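Local atomic coordinates of putative O-GlcNAcase nagJ (Clostridium perfringens, PDB entry 6PV5), a protein that probably hydrolyses hexosaminide linkages as a family 84 glycoside hydrolase, the chain here being a part that includes the catalytic barrel. Residues S41-P46 with W468-E473; E130-V135 with V159-Q164; G452-Y455 with S461-A464. All blocks are in the same frame, centred on the assembly; numbering follows the deposited sequence.

In the fold
The centres of contacts 1 and 3 lie about 9 Å apart, those of contacts 1 and 2 about 15 Å, and those of contacts 2 and 3 about 18 Å. Contact 2 belongs to the N-terminal mixed-sheet domain, joining strand 132-137 to helix 152-163. Contact 3 comes after the last barrel strand, 431-436, at the turn between helices 446-457 and 464-476. Contact 1 spans both, its N-terminal loop reaching helix 464-476 over 422 residues of sequence, so contacts 2 and 3 fall within that span. Two bonds tie the set together, Gln164 OE1 with Tyr43 N and Asp454 OD1 with Thr45 N, which makes the 41-46 loop a structural bridge between the N-terminal and catalytic domains.

Contact 1: residues S41-P46 with W468-E473; sequences SIYPTP and WDKAIE. With EDO (1,2-ethanediol), chain C.
Tyr43 brings CD1 and CE1 of its ring obliquely against the start of the Lys470 side chain, with Tyr43 CE1 3.6 Å from Lys470 CB. One residue further along the helix, the methyl of Ala471 takes up the end of the ring, with Ala471 CB 3.9 Å from Tyr43 OH. Lys470 also touches Ser41. Its chain is bent at chi2 (-76°), and this turn carries the distal methylenes along the loop until Lys470 CE stands 3.5 Å from Ser41 OG. The methylenes lie nearer than the ammonium, Lys470 NZ being 3.9 Å from Ser41 OG, and the poor order of Ser41 makes this edge of the contact less certain.

In the second shell, Tyr43 OH is hydrogen-bonded to the hydroxyl of Ser467, one residue before the 468-473 segment, which ties the end of the ring to the same helix. Tyr43 N is held by Gln164 OE1, and Thr45 N by Asp454 OD1, so the loop is pinned on both sides of the cis peptide that precedes Pro44. A 1,2-ethanediol molecule, probably from the crystallisation liquor, donates a hydrogen bond from O1 to Asp469 O (2.7 Å); it is also hydrogen-bonded to Glu481 OE2.

Just 197 Å² is buried between the segments, about two thirds of it on Tyr43 and Lys470, most of the rest on Ser41 and Ala471. The N-terminal loop therefore meets the helix largely through aliphatic-aromatic packing, while polar bonds to the loop come from Ser467 next to the helix segment and from Gln164, Asp454 and Asn458 elsewhere in the fold.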
ATOM      1  N   SER A  41     -12.719  -7.392 -14.153  1.00 69.08           N
ATOM      2  CA  SER A  41     -11.620  -7.202 -13.217  1.00 64.48           C
ATOM      3  C   SER A  41     -11.966  -6.123 -12.193  1.00 58.41           C
ATOM      4  O   SER A  41     -12.087  -4.950 -12.541  1.00 56.12           O
ATOM      5  CB  SER A  41     -10.345  -6.863 -13.939  1.00 64.26           C
ATOM      6  OG  SER A  41      -9.319  -6.529 -13.013  1.00 76.16           O
ATOM      7  N   ILE A  42     -12.113  -6.544 -10.931  1.00 52.51           N
ATOM      8  CA  ILE A  42     -12.338  -5.625  -9.830  1.00 48.76           C
ATOM      9  C   ILE A  42     -11.149  -5.723  -8.886  1.00 42.78           C
ATOM     10  O   ILE A  42     -10.748  -6.807  -8.486  1.00 46.19           O
ATOM     11  CB  ILE A  42     -13.664  -5.913  -9.095  1.00 49.58           C
ATOM     12  CG1 ILE A  42     -14.834  -6.109 -10.064  1.00 50.39           C
ATOM     13  CG2 ILE A  42     -13.942  -4.827  -8.057  1.00 44.10           C
ATOM     14  CD1 ILE A  42     -15.163  -4.887 -10.890  1.00 56.05           C
ATOM     15  N   TYR A  43     -10.598  -4.567  -8.537  1.00 41.96           N
ATOM     16  CA  TYR A  43      -9.427  -4.505  -7.691  1.00 36.50           C
ATOM     17  C   TYR A  43      -9.741  -3.509  -6.589  1.00 34.63           C
ATOM     18  O   TYR A  43     -10.205  -2.415  -6.897  1.00 36.88           O
ATOM     19  CB  TYR A  43      -8.246  -4.004  -8.524  1.00 37.68           C
ATOM     20  CG  TYR A  43      -6.876  -4.200  -7.928  1.00 36.59           C
ATOM     21  CD1 TYR A  43      -6.239  -5.429  -8.005  1.00 36.32           C
ATOM     22  CD2 TYR A  43      -6.205  -3.157  -7.313  1.00 36.91           C
ATOM     23  CE1 TYR A  43      -4.973  -5.616  -7.484  1.00 36.18           C
ATOM     24  CE2 TYR A  43      -4.917  -3.318  -6.818  1.00 39.62           C
ATOM     25  CZ  TYR A  43      -4.306  -4.557  -6.894  1.00 38.50           C
ATOM     26  OH  TYR A  43      -3.056  -4.758  -6.391  1.00 37.22           O
ATOM     27  N   PRO A  44      -9.526  -3.833  -5.290  1.00 33.41           N
ATOM     28  CA  PRO A  44      -9.058  -5.155  -4.853  1.00 35.16           C
ATOM     29  C   PRO A  44     -10.036  -6.282  -5.176  1.00 38.15           C
ATOM     30  O   PRO A  44     -11.210  -6.008  -5.404  1.00 37.84           O
ATOM     31  CB  PRO A  44      -9.004  -5.016  -3.322  1.00 36.10           C
ATOM     32  CG  PRO A  44      -8.814  -3.536  -3.087  1.00 31.92           C
ATOM     33  CD  PRO A  44      -9.647  -2.882  -4.170  1.00 33.07           C
ATOM     34  N   THR A  45      -9.532  -7.529  -5.202  1.00 36.29           N
ATOM     35  CA  THR A  45     -10.323  -8.705  -5.540  1.00 40.38           C
ATOM     36  C   THR A  45     -11.479  -8.884  -4.551  1.00 40.09           C
ATOM     37  O   THR A  45     -11.254  -9.072  -3.357  1.00 38.30           O
ATOM     38  CB  THR A  45      -9.473  -9.978  -5.548  1.00 40.14           C
ATOM     39  OG1 THR A  45      -8.392  -9.775  -6.461  1.00 45.92           O
ATOM     40  CG2 THR A  45     -10.264 -11.204  -5.964  1.00 36.64           C
ATOM     41  N   PRO A  46     -12.753  -8.839  -5.012  1.00 44.49           N
ATOM     42  CA  PRO A  46     -13.902  -9.047  -4.121  1.00 46.52           C
ATOM     43  C   PRO A  46     -13.911 -10.412  -3.431  1.00 42.29           C
ATOM     44  O   PRO A  46     -13.439 -11.400  -3.994  1.00 35.99           O
ATOM     45  CB  PRO A  46     -15.125  -8.846  -5.034  1.00 49.31           C
ATOM     46  CG  PRO A  46     -14.594  -8.989  -6.444  1.00 50.12           C
ATOM     47  CD  PRO A  46     -13.154  -8.530  -6.393  1.00 44.27           C
ATOM     48  N   TRP A 468       0.421  -7.956  -8.357  1.00 31.20           N
ATOM     49  CA  TRP A 468       1.436  -7.073  -8.917  1.00 29.25           C
ATOM     50  C   TRP A 468       1.121  -6.741 -10.373  1.00 29.24           C
ATOM     51  O   TRP A 468       1.189  -5.589 -10.778  1.00 26.92           O
ATOM     52  CB  TRP A 468       2.786  -7.777  -8.800  1.00 28.45           C
ATOM     53  CG  TRP A 468       3.994  -6.934  -9.056  1.00 30.43           C
ATOM     54  CD1 TRP A 468       4.224  -5.641  -8.675  1.00 26.82           C
ATOM     55  CD2 TRP A 468       5.201  -7.409  -9.673  1.00 30.58           C
ATOM     56  NE1 TRP A 468       5.490  -5.275  -9.048  1.00 28.63           N
ATOM     57  CE2 TRP A 468       6.115  -6.338  -9.650  1.00 31.44           C
ATOM     58  CE3 TRP A 468       5.603  -8.650 -10.197  1.00 34.83           C
ATOM     59  CZ2 TRP A 468       7.407  -6.471 -10.167  1.00 32.90           C
ATOM     60  CZ3 TRP A 468       6.870  -8.774 -10.737  1.00 36.15           C
ATOM     61  CH2 TRP A 468       7.763  -7.695 -10.701  1.00 35.04           C
ATOM     62  N   ASP A 469       0.753  -7.760 -11.156  1.00 30.19           N
ATOM     63  CA  ASP A 469       0.367  -7.533 -12.542  1.00 34.43           C
ATOM     64  C   ASP A 469      -0.732  -6.478 -12.654  1.00 32.78           C
ATOM     65  O   ASP A 469      -0.646  -5.612 -13.527  1.00 31.48           O
ATOM     66  CB  ASP A 469       0.013  -8.821 -13.296  1.00 35.97           C
ATOM     67  CG  ASP A 469       1.190  -9.762 -13.487  1.00 40.72           C
ATOM     68  OD1 ASP A 469       2.348  -9.281 -13.456  1.00 40.70           O
ATOM     69  OD2 ASP A 469       0.943 -10.976 -13.663  1.00 50.10           O
ATOM     70  N   LYS A 470      -1.765  -6.567 -11.799  1.00 31.55           N
ATOM     71  CA  LYS A 470      -2.892  -5.648 -11.892  1.00 31.76           C
ATOM     72  C   LYS A 470      -2.474  -4.247 -11.466  1.00 28.38           C
ATOM     73  O   LYS A 470      -2.946  -3.269 -12.035  1.00 32.09           O
ATOM     74  CB  LYS A 470      -4.068  -6.040 -10.987  1.00 36.32           C
ATOM     75  CG  LYS A 470      -4.805  -7.309 -11.402  1.00 49.51           C
ATOM     76  CD  LYS A 470      -5.729  -7.117 -12.594  1.00 58.97           C
ATOM     77  CE  LYS A 470      -6.415  -8.402 -13.014  1.00 63.11           C
ATOM     78  NZ  LYS A 470      -6.722  -9.253 -11.837  1.00 66.75           N
ATOM     79  N   ALA A 471      -1.640  -4.149 -10.432  1.00 25.46           N
ATOM     80  CA  ALA A 471      -1.223  -2.828  -9.980  1.00 28.42           C
ATOM     81  C   ALA A 471      -0.370  -2.135 -11.048  1.00 26.42           C
ATOM     82  O   ALA A 471      -0.478  -0.927 -11.245  1.00 28.16           O
ATOM     83  CB  ALA A 471      -0.483  -2.926  -8.667  1.00 24.78           C
ATOM     84  N   ILE A 472       0.512  -2.896 -11.699  1.00 27.51           N
ATOM     85  CA  ILE A 472       1.351  -2.352 -12.766  1.00 28.73           C
ATOM     86  C   ILE A 472       0.464  -1.876 -13.912  1.00 29.89           C
ATOM     87  O   ILE A 472       0.697  -0.815 -14.474  1.00 31.52           O
ATOM     88  CB  ILE A 472       2.383  -3.391 -13.238  1.00 26.16           C
ATOM     89  CG1 ILE A 472       3.484  -3.572 -12.193  1.00 27.74           C
ATOM     90  CG2 ILE A 472       2.953  -3.001 -14.602  1.00 26.97           C
ATOM     91  CD1 ILE A 472       4.398  -4.750 -12.458  1.00 31.36           C
ATOM     92  N   GLU A 473      -0.586  -2.641 -14.228  1.00 32.77           N
ATOM     93  CA  GLU A 473      -1.498  -2.242 -15.294  1.00 33.06           C
ATOM     94  C   GLU A 473      -2.187  -0.931 -14.926  1.00 33.71           C
ATOM     95  O   GLU A 473      -2.354  -0.052 -15.772  1.00 33.16           O
ATOM     96  CB  GLU A 473      -2.541  -3.331 -15.530  1.00 34.86           C
ATOM     97  CG  GLU A 473      -3.552  -2.987 -16.604  1.00 42.06           C
ATOM     98  CD  GLU A 473      -4.418  -4.163 -17.043  1.00 53.88           C
ATOM     99  OE1 GLU A 473      -5.082  -4.795 -16.175  1.00 54.51           O
ATOM    100  OE2 GLU A 473      -4.427  -4.457 -18.257  1.00 61.68           O
TER
HETATM  101  C1  EDO C 602       1.833  -6.334 -15.870  1.00 48.89           C
HETATM  102  O1  EDO C 602       0.464  -5.965 -15.989  1.00 45.07           O
HETATM  103  C2  EDO C 602       2.235  -7.521 -16.673  1.00 50.68           C
HETATM  104  O2  EDO C 602       1.514  -7.673 -17.889  1.00 50.17           O

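Contact 2: residues E130-V135 with V159-Q164; sequences EGYVLV and VKSLKQ
Tyr132 and Ser161 meet through their hydroxyls: Tyr132 OH and Ser161 OG are 2.5 Å apart, a short hydrogen bond in which either oxygen could be the donor. With chi1 at 65°, Tyr132 places CG between its backbone N and carbonyl carbon, and from there the ring extends from the strand to the helix. Further partners converge on the pair. Ser161 OG is also bonded to Lys216 NZ, and Tyr132 OH has a weak bond to Asp182 OD2, so the buried hydroxyls form part of a small polar network near a lysine and an aspartate.

Leu134 completes the compact part. Its CD2 methyl rests against the helix backbone, with Leu134 CD2 3.8 Å from Leu162 N, and the same methyl lies 3.9 Å from Ser161 CB. On the other flank the fit is slacker: Leu134 CD1 comes only to 4.2 Å from Leu162 CB, and Leu162 is partly exposed.

The segment axes approach to 9.2 Å and cross at -33°, so helix 152-163 runs roughly along strand 132-137 and packs on one face of the mixed sheet. That strand pairs antiparallel with strands 144-149 and 174-182; Ile147 of the former touches both leucines, while Val159 on the helix packs against Leu77 and Met81 of helix 72-82.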
ATOM      1  N   GLU A 130     -18.249  -1.868   6.185  1.00 47.96           N
ATOM      2  CA  GLU A 130     -17.706  -1.565   4.866  1.00 47.14           C
ATOM      3  C   GLU A 130     -18.093  -2.642   3.855  1.00 42.43           C
ATOM      4  O   GLU A 130     -17.765  -2.521   2.678  1.00 43.15           O
ATOM      5  CB  GLU A 130     -16.182  -1.356   4.896  1.00 45.78           C
ATOM      6  CG  GLU A 130     -15.718  -0.194   5.762  1.00 45.38           C
ATOM      7  CD  GLU A 130     -14.209  -0.089   5.961  1.00 50.16           C
ATOM      8  OE1 GLU A 130     -13.541  -1.146   6.055  1.00 48.07           O
ATOM      9  OE2 GLU A 130     -13.704   1.048   6.048  1.00 49.80           O
ATOM     10  N   GLY A 131     -18.783  -3.694   4.303  1.00 42.17           N
ATOM     11  CA  GLY A 131     -19.313  -4.691   3.381  1.00 45.80           C
ATOM     12  C   GLY A 131     -20.343  -4.079   2.427  1.00 48.31           C
ATOM     13  O   GLY A 131     -20.902  -3.024   2.722  1.00 47.63           O
ATOM     14  N   TYR A 132     -20.552  -4.721   1.267  1.00 46.47           N
ATOM     15  CA  TYR A 132     -21.572  -4.296   0.320  1.00 46.63           C
ATOM     16  C   TYR A 132     -21.961  -5.474  -0.560  1.00 51.84           C
ATOM     17  O   TYR A 132     -21.217  -6.451  -0.661  1.00 54.61           O
ATOM     18  CB  TYR A 132     -21.097  -3.133  -0.560  1.00 54.45           C
ATOM     19  CG  TYR A 132     -19.956  -3.460  -1.494  1.00 50.34           C
ATOM     20  CD1 TYR A 132     -20.193  -3.977  -2.760  1.00 50.38           C
ATOM     21  CD2 TYR A 132     -18.637  -3.278  -1.106  1.00 51.63           C
ATOM     22  CE1 TYR A 132     -19.151  -4.296  -3.617  1.00 53.98           C
ATOM     23  CE2 TYR A 132     -17.581  -3.591  -1.950  1.00 51.52           C
ATOM     24  CZ  TYR A 132     -17.840  -4.101  -3.211  1.00 50.87           C
ATOM     25  OH  TYR A 132     -16.816  -4.436  -4.046  1.00 50.68           O
ATOM     26  N   VAL A 133     -23.144  -5.364  -1.176  1.00 53.30           N
ATOM     27  CA  VAL A 133     -23.510  -6.225  -2.291  1.00 56.23           C
ATOM     28  C   VAL A 133     -23.721  -5.346  -3.523  1.00 57.68           C
ATOM     29  O   VAL A 133     -24.187  -4.213  -3.408  1.00 50.04           O
ATOM     30  CB  VAL A 133     -24.723  -7.126  -1.983  1.00 54.95           C
ATOM     31  CG1 VAL A 133     -25.068  -8.025  -3.165  1.00 55.60           C
ATOM     32  CG2 VAL A 133     -24.485  -7.982  -0.746  1.00 56.87           C
ATOM     33  N   LEU A 134     -23.314  -5.874  -4.685  1.00 59.47           N
ATOM     34  CA  LEU A 134     -23.440  -5.192  -5.961  1.00 60.36           C
ATOM     35  C   LEU A 134     -23.967  -6.204  -6.973  1.00 66.41           C
ATOM     36  O   LEU A 134     -23.372  -7.267  -7.160  1.00 63.61           O
ATOM     37  CB  LEU A 134     -22.069  -4.639  -6.370  1.00 62.29           C
ATOM     38  CG  LEU A 134     -21.983  -3.930  -7.724  1.00 63.73           C
ATOM     39  CD1 LEU A 134     -22.724  -2.599  -7.706  1.00 60.91           C
ATOM     40  CD2 LEU A 134     -20.531  -3.702  -8.120  1.00 63.57           C
ATOM     41  N   VAL A 135     -25.119  -5.876  -7.576  1.00 75.71           N
ATOM     42  CA  VAL A 135     -25.778  -6.753  -8.535  1.00 71.57           C
ATOM     43  C   VAL A 135     -26.041  -5.970  -9.819  1.00 68.32           C
ATOM     44  O   VAL A 135     -26.329  -4.778  -9.783  1.00 69.63           O
ATOM     45  CB  VAL A 135     -27.084  -7.359  -7.975  1.00 71.41           C
ATOM     46  CG1 VAL A 135     -27.545  -8.560  -8.791  1.00 69.18           C
ATOM     47  CG2 VAL A 135     -26.975  -7.730  -6.501  1.00 71.59           C
ATOM     48  N   VAL A 159     -20.019   1.614  -5.224  1.00 46.35           N
ATOM     49  CA  VAL A 159     -19.972   2.458  -6.408  1.00 52.43           C
ATOM     50  C   VAL A 159     -18.576   2.416  -7.038  1.00 52.89           C
ATOM     51  O   VAL A 159     -18.446   2.437  -8.261  1.00 52.20           O
ATOM     52  CB  VAL A 159     -20.398   3.904  -6.091  1.00 49.99           C
ATOM     53  CG1 VAL A 159     -20.290   4.793  -7.317  1.00 51.31           C
ATOM     54  CG2 VAL A 159     -21.798   3.975  -5.497  1.00 50.28           C
ATOM     55  N   LYS A 160     -17.533   2.389  -6.193  1.00 57.33           N
ATOM     56  CA  LYS A 160     -16.160   2.265  -6.669  1.00 51.15           C
ATOM     57  C   LYS A 160     -16.017   0.969  -7.459  1.00 49.50           C
ATOM     58  O   LYS A 160     -15.343   0.943  -8.484  1.00 55.51           O
ATOM     59  CB  LYS A 160     -15.159   2.310  -5.508  1.00 48.09           C
ATOM     60  CG  LYS A 160     -14.990   3.667  -4.843  1.00 42.59           C
ATOM     61  CD  LYS A 160     -14.453   4.702  -5.802  1.00 43.99           C
ATOM     62  CE  LYS A 160     -14.191   6.032  -5.141  1.00 40.12           C
ATOM     63  NZ  LYS A 160     -13.430   6.928  -6.045  1.00 45.27           N
ATOM     64  N   SER A 161     -16.672  -0.100  -6.991  1.00 48.52           N
ATOM     65  CA  SER A 161     -16.635  -1.359  -7.717  1.00 48.63           C
ATOM     66  C   SER A 161     -17.463  -1.253  -8.993  1.00 53.67           C
ATOM     67  O   SER A 161     -17.102  -1.856 -10.005  1.00 53.72           O
ATOM     68  CB  SER A 161     -17.078  -2.519  -6.874  1.00 49.34           C
ATOM     69  OG  SER A 161     -16.122  -2.803  -5.867  1.00 51.22           O
ATOM     70  N   LEU A 162     -18.576  -0.500  -8.933  1.00 53.47           N
ATOM     71  CA  LEU A 162     -19.394  -0.308 -10.122  1.00 52.78           C
ATOM     72  C   LEU A 162     -18.579   0.423 -11.187  1.00 49.74           C
ATOM     73  O   LEU A 162     -18.578  -0.005 -12.333  1.00 46.67           O
ATOM     74  CB  LEU A 162     -20.701   0.432  -9.804  1.00 56.26           C
ATOM     75  CG  LEU A 162     -21.630   0.624 -11.014  1.00 59.02           C
ATOM     76  CD1 LEU A 162     -22.204  -0.705 -11.516  1.00 55.18           C
ATOM     77  CD2 LEU A 162     -22.732   1.644 -10.746  1.00 47.42           C
ATOM     78  N   LYS A 163     -17.860   1.485 -10.780  1.00 51.70           N
ATOM     79  CA  LYS A 163     -17.072   2.328 -11.674  1.00 53.69           C
ATOM     80  C   LYS A 163     -16.030   1.512 -12.442  1.00 54.30           C
ATOM     81  O   LYS A 163     -15.612   1.928 -13.518  1.00 65.21           O
ATOM     82  CB  LYS A 163     -16.426   3.501 -10.925  1.00 51.35           C
ATOM     83  N   GLN A 164     -15.639   0.349 -11.905  1.00 50.93           N
ATOM     84  CA  GLN A 164     -14.666  -0.532 -12.541  1.00 52.68           C
ATOM     85  C   GLN A 164     -15.359  -1.596 -13.389  1.00 55.29           C
ATOM     86  O   GLN A 164     -14.696  -2.341 -14.108  1.00 55.60           O
ATOM     87  CB  GLN A 164     -13.810  -1.275 -11.511  1.00 50.31           C
ATOM     88  CG  GLN A 164     -12.925  -0.397 -10.640  1.00 47.01           C
ATOM     89  CD  GLN A 164     -12.013  -1.230  -9.766  1.00 44.74           C
ATOM     90  OE1 GLN A 164     -11.812  -2.423  -9.980  1.00 47.33           O
ATOM     91  NE2 GLN A 164     -11.427  -0.595  -8.772  1.00 46.79           N
TER

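Contact 3: residues G452-Y455 with S461-A464; sequences GADY and SYEA
Asp454 OD2 is gripped by the hydroxyl of Ser467 and by a water that donates to it over 3.3 Å, and the same oxygen lies at the edge of the Tyr462 ring, near its plane, with Asp454 OD2 3.6 Å from Tyr462 CD1. The setting is a helix-loop-helix connection after the last strand of the (beta/alpha)8 barrel: helix 446-457 ends, the chain turns, and helix 464-476 begins. The water also accepts from Glu463 N at 2.9 Å, thereby bridging the first helix to the N-cap residue of the second.

Two tyrosines, one from helix 446-457 and one from the loop after it, pack together. Tyr462 has CG anti to its own amide nitrogen (chi1 177°), which sends the ring back against the preceding helix. There it receives Tyr455 in a T-shaped stack: the Tyr455 edge is turned to the Tyr462 face, centroids 5.4 Å apart and planes at 79°. A CH-pi contact reinforces it, for Tyr455 CB sits 3.9 Å from the centroid of the Tyr462 ring and 15° off its normal.

Both phenol hydroxyls leave the pair for carbonyls of an earlier loop, Tyr462 OH to Ile420 O and Tyr455 OH to Asp424 O, while Phe434 of barrel strand 431-436 meets Tyr455 edge-to-face. On the opposite side of the Tyr462 ring from Tyr455 CB, Ala464 N stands 3.8 Å above the ring plane, offset toward the rim.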
ATOM      1  N   GLY A 452      -0.773  -3.623  -1.624  1.00 25.23           N
ATOM      2  CA  GLY A 452      -1.121  -3.501  -0.219  1.00 29.57           C
ATOM      3  C   GLY A 452      -2.630  -3.309  -0.009  1.00 32.06           C
ATOM      4  O   GLY A 452      -3.195  -3.841   0.948  1.00 29.33           O
ATOM      5  N   ALA A 453      -3.270  -2.537  -0.901  1.00 32.83           N
ATOM      6  CA  ALA A 453      -4.717  -2.334  -0.867  1.00 32.88           C
ATOM      7  C   ALA A 453      -5.437  -3.660  -1.099  1.00 32.02           C
ATOM      8  O   ALA A 453      -6.471  -3.921  -0.488  1.00 31.87           O
ATOM      9  CB  ALA A 453      -5.147  -1.320  -1.903  1.00 31.98           C
ATOM     10  N   ASP A 454      -4.889  -4.465  -2.010  1.00 29.43           N
ATOM     11  CA  ASP A 454      -5.478  -5.729  -2.419  1.00 31.46           C
ATOM     12  C   ASP A 454      -5.368  -6.748  -1.280  1.00 33.35           C
ATOM     13  O   ASP A 454      -6.310  -7.495  -1.004  1.00 32.76           O
ATOM     14  CB  ASP A 454      -4.855  -6.190  -3.738  1.00 32.30           C
ATOM     15  CG  ASP A 454      -5.506  -7.414  -4.354  1.00 34.81           C
ATOM     16  OD1 ASP A 454      -6.735  -7.542  -4.244  1.00 40.04           O
ATOM     17  OD2 ASP A 454      -4.778  -8.228  -4.943  1.00 37.77           O
ATOM     18  N   TYR A 455      -4.190  -6.788  -0.646  1.00 31.55           N
ATOM     19  CA  TYR A 455      -3.910  -7.704   0.437  1.00 32.41           C
ATOM     20  C   TYR A 455      -4.771  -7.334   1.644  1.00 32.56           C
ATOM     21  O   TYR A 455      -5.332  -8.223   2.271  1.00 30.04           O
ATOM     22  CB  TYR A 455      -2.436  -7.661   0.849  1.00 29.96           C
ATOM     23  CG  TYR A 455      -2.167  -8.440   2.116  1.00 28.79           C
ATOM     24  CD1 TYR A 455      -2.134  -9.833   2.111  1.00 29.38           C
ATOM     25  CD2 TYR A 455      -1.992  -7.786   3.322  1.00 28.01           C
ATOM     26  CE1 TYR A 455      -1.893 -10.556   3.270  1.00 28.95           C
ATOM     27  CE2 TYR A 455      -1.747  -8.494   4.489  1.00 28.75           C
ATOM     28  CZ  TYR A 455      -1.730  -9.879   4.465  1.00 27.60           C
ATOM     29  OH  TYR A 455      -1.476 -10.560   5.619  1.00 28.82           O
ATOM     30  N   SER A 461      -7.493 -14.318  -0.542  1.00 40.67           N
ATOM     31  CA  SER A 461      -7.280 -14.707  -1.931  1.00 44.95           C
ATOM     32  C   SER A 461      -6.066 -14.003  -2.565  1.00 38.68           C
ATOM     33  O   SER A 461      -5.735 -14.271  -3.716  1.00 36.79           O
ATOM     34  CB  SER A 461      -8.533 -14.554  -2.749  1.00 43.53           C
ATOM     35  OG  SER A 461      -8.983 -13.209  -2.722  1.00 56.36           O
ATOM     36  N   TYR A 462      -5.367 -13.150  -1.803  1.00 38.87           N
ATOM     37  CA  TYR A 462      -4.248 -12.376  -2.338  1.00 35.36           C
ATOM     38  C   TYR A 462      -3.161 -13.298  -2.866  1.00 32.03           C
ATOM     39  O   TYR A 462      -2.636 -14.101  -2.109  1.00 34.54           O
ATOM     40  CB  TYR A 462      -3.595 -11.537  -1.239  1.00 31.70           C
ATOM     41  CG  TYR A 462      -2.382 -10.736  -1.668  1.00 30.39           C
ATOM     42  CD1 TYR A 462      -2.528  -9.562  -2.402  1.00 29.16           C
ATOM     43  CD2 TYR A 462      -1.097 -11.146  -1.325  1.00 27.45           C
ATOM     44  CE1 TYR A 462      -1.430  -8.796  -2.775  1.00 28.29           C
ATOM     45  CE2 TYR A 462       0.015 -10.396  -1.684  1.00 28.10           C
ATOM     46  CZ  TYR A 462      -0.161  -9.224  -2.414  1.00 27.36           C
ATOM     47  OH  TYR A 462       0.905  -8.484  -2.777  1.00 29.38           O
ATOM     48  N   GLU A 463      -2.821 -13.145  -4.151  1.00 34.54           N
ATOM     49  CA  GLU A 463      -1.616 -13.741  -4.721  1.00 40.16           C
ATOM     50  C   GLU A 463      -0.715 -12.622  -5.237  1.00 36.26           C
ATOM     51  O   GLU A 463      -1.149 -11.812  -6.058  1.00 33.06           O
ATOM     52  CB  GLU A 463      -1.953 -14.654  -5.897  1.00 43.92           C
ATOM     53  CG  GLU A 463      -2.749 -15.883  -5.514  1.00 53.67           C
ATOM     54  CD  GLU A 463      -3.195 -16.648  -6.747  1.00 64.30           C
ATOM     55  OE1 GLU A 463      -2.308 -17.119  -7.495  1.00 69.09           O
ATOM     56  OE2 GLU A 463      -4.423 -16.732  -6.985  1.00 71.26           O
ATOM     57  N   ALA A 464       0.524 -12.592  -4.727  1.00 32.55           N
ATOM     58  CA  ALA A 464       1.424 -11.458  -4.877  1.00 32.77           C
ATOM     59  C   ALA A 464       1.640 -11.137  -6.354  1.00 32.52           C
ATOM     60  O   ALA A 464       1.458 -10.002  -6.768  1.00 30.53           O
ATOM     61  CB  ALA A 464       2.735 -11.722  -4.171  1.00 30.80           C
TER
HETATM   62  O   HOH W   1      -4.437 -11.383  -5.733  1.00 44.29           O